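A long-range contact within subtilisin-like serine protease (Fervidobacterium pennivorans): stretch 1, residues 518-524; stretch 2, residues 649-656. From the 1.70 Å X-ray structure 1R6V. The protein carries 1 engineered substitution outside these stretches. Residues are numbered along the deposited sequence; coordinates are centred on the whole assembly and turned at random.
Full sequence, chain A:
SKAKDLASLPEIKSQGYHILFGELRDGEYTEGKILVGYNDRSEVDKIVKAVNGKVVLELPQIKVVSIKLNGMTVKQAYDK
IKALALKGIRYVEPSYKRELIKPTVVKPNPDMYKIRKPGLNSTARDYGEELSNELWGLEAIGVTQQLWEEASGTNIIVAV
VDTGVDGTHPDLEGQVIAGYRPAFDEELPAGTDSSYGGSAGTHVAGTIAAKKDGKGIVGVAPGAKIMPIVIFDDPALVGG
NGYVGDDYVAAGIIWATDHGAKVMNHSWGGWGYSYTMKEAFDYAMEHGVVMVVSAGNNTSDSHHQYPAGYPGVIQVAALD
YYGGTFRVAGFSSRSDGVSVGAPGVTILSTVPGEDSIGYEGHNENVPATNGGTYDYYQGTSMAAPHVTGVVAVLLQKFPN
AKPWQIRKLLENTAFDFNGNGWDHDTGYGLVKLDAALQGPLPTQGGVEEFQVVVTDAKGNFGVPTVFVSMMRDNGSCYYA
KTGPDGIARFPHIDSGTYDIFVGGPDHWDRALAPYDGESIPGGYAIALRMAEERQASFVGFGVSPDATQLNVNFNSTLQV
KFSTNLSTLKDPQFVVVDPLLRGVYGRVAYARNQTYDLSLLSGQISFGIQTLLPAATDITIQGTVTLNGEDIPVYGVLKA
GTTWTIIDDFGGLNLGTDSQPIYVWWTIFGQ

Stretch 1, residues 518-524: ESIPGGY
Stretch 2, residues 649-656: DFGGLNLG

Two irregular loops, whose touching residues are at least 129 apart in sequence, meet in a small apolar contact that buries 298 Å² in total, with no hydrogen bond across the stretches among the atoms modelled. The two stretches run in the same general sense: Ile-520 CA lies 8.1 Å from Phe-650 CA, and Gly-523 CA 6.4 Å from Leu-655 CA. Phe-650, Leu-653 and Leu-655 all point toward stretch 1. Ile-520 is extended (phi/psi -153/141) and its CA-to-CB bond points sideways, with chi1 m and chi2 t; its CG2 packs 3.5 Å from Leu-653 CD2 (Leu-653 chi1 t, chi2 p) and 4.1 Å from Leu-655 CD2, while its CG1 lies 4.2 Å from Phe-650 CD2. Buried Pro-521 (-66/148, C-gamma endo) points toward stretch 2 and sets CD 3.6 Å from CZ of Phe-650, whose chi angles are -63° and 85°. Ser-519 O approaches the edge of that ring, 4.3 Å from Phe-650 CE2.

Leu-655 (-85/-4, chi1 m, chi2 t) is the most covered residue. Its CD2 reaches 3.5 Å from Pro-521 O, and its CD1 rests 3.8 Å from Gly-523 CA. Glycine suits that position twice over: a CB would fall 3.0 Å from Leu-655 CD1, and the 86/35 backbone would jam it against the preceding carbonyl. Within stretch 2, Gly-656 N donates to Asn-654 OD1 (2.8 Å), a bond that spans Leu-655 in sequence.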

# COMPACT_ATOMS: atom_id res chain seq x y z
N GLU A 518 -12.65 -16.85 -24.16
CA GLU A 518 -11.39 -17.54 -23.88
C GLU A 518 -10.19 -16.66 -24.20
O GLU A 518 -10.21 -15.89 -25.16
CB GLU A 518 -11.33 -18.84 -24.68
N SER A 519 -9.14 -16.78 -23.39
CA SER A 519 -7.92 -16.00 -23.59
C SER A 519 -6.68 -16.82 -23.22
O SER A 519 -6.68 -18.05 -23.33
CB SER A 519 -7.97 -14.73 -22.76
N ILE A 520 -5.63 -16.13 -22.79
CA ILE A 520 -4.37 -16.77 -22.42
C ILE A 520 -3.64 -15.92 -21.38
O ILE A 520 -3.62 -14.69 -21.48
CB ILE A 520 -3.46 -16.96 -23.66
CG1 ILE A 520 -3.98 -18.11 -24.53
CG2 ILE A 520 -2.02 -17.25 -23.22
CD1 ILE A 520 -3.11 -18.41 -25.74
N PRO A 521 -3.01 -16.56 -20.38
CA PRO A 521 -2.29 -15.81 -19.35
C PRO A 521 -1.08 -15.10 -19.95
O PRO A 521 -0.48 -15.59 -20.90
CB PRO A 521 -1.89 -16.90 -18.35
CG PRO A 521 -1.68 -18.09 -19.23
CD PRO A 521 -2.87 -18.01 -20.17
N GLY A 522 -0.74 -13.94 -19.40
CA GLY A 522 0.40 -13.20 -19.90
C GLY A 522 1.67 -13.73 -19.29
O GLY A 522 2.77 -13.52 -19.83
N GLY A 523 1.53 -14.43 -18.18
CA GLY A 523 2.69 -14.96 -17.48
C GLY A 523 3.23 -13.91 -16.52
O GLY A 523 4.44 -13.80 -16.31
N TYR A 524 2.33 -13.12 -15.94
CA TYR A 524 2.76 -12.05 -15.01
C TYR A 524 2.58 -12.42 -13.54
O TYR A 524 3.38 -12.03 -12.68
CB TYR A 524 1.98 -10.77 -15.29
CG TYR A 524 1.93 -10.38 -16.75
CD1 TYR A 524 3.10 -10.33 -17.51
CD2 TYR A 524 0.72 -10.09 -17.36
CE1 TYR A 524 3.05 -9.99 -18.87
CE2 TYR A 524 0.66 -9.75 -18.71
CZ TYR A 524 1.82 -9.71 -19.46
OH TYR A 524 1.75 -9.38 -20.79
N ASP A 649 -1.71 -27.27 -20.48
CA ASP A 649 -3.12 -27.05 -20.75
C ASP A 649 -3.43 -26.08 -21.87
O ASP A 649 -4.59 -25.87 -22.22
CB ASP A 649 -3.89 -26.67 -19.46
CG ASP A 649 -3.14 -25.71 -18.55
OD1 ASP A 649 -1.90 -25.54 -18.71
OD2 ASP A 649 -3.78 -25.13 -17.65
N PHE A 650 -2.38 -25.52 -22.46
CA PHE A 650 -2.56 -24.59 -23.56
C PHE A 650 -1.88 -25.12 -24.82
O PHE A 650 -1.62 -24.37 -25.75
CB PHE A 650 -1.99 -23.22 -23.20
CG PHE A 650 -2.69 -22.57 -22.05
CD1 PHE A 650 -2.32 -22.85 -20.74
CD2 PHE A 650 -3.74 -21.69 -22.29
CE1 PHE A 650 -2.98 -22.26 -19.67
CE2 PHE A 650 -4.42 -21.11 -21.24
CZ PHE A 650 -4.04 -21.39 -19.92
N GLY A 651 -1.59 -26.42 -24.82
CA GLY A 651 -0.97 -27.04 -25.98
C GLY A 651 0.54 -26.95 -26.12
O GLY A 651 1.08 -27.29 -27.17
N GLY A 652 1.23 -26.50 -25.07
CA GLY A 652 2.67 -26.35 -25.10
C GLY A 652 2.90 -24.92 -25.53
O GLY A 652 3.35 -24.65 -26.64
N LEU A 653 2.61 -23.99 -24.63
CA LEU A 653 2.69 -22.57 -24.96
C LEU A 653 3.83 -21.76 -24.39
O LEU A 653 4.00 -21.68 -23.17
CB LEU A 653 1.37 -21.91 -24.59
CG LEU A 653 1.17 -20.43 -24.88
CD1 LEU A 653 1.21 -20.17 -26.39
CD2 LEU A 653 -0.17 -20.00 -24.31
N ASN A 654 4.61 -21.15 -25.28
CA ASN A 654 5.70 -20.28 -24.86
C ASN A 654 5.09 -18.88 -24.71
O ASN A 654 4.58 -18.31 -25.68
CB ASN A 654 6.79 -20.29 -25.94
CG ASN A 654 8.00 -19.45 -25.56
OD1 ASN A 654 8.08 -18.89 -24.46
ND2 ASN A 654 8.96 -19.37 -26.47
N LEU A 655 5.12 -18.35 -23.49
CA LEU A 655 4.55 -17.03 -23.23
C LEU A 655 5.58 -15.96 -23.56
O LEU A 655 5.29 -14.77 -23.48
CB LEU A 655 4.13 -16.92 -21.76
CG LEU A 655 3.13 -17.99 -21.32
CD1 LEU A 655 2.82 -17.89 -19.82
CD2 LEU A 655 1.84 -17.83 -22.13
N GLY A 656 6.78 -16.41 -23.93
CA GLY A 656 7.85 -15.49 -24.26
C GLY A 656 8.18 -15.55 -25.74
O GLY A 656 7.28 -15.56 -26.57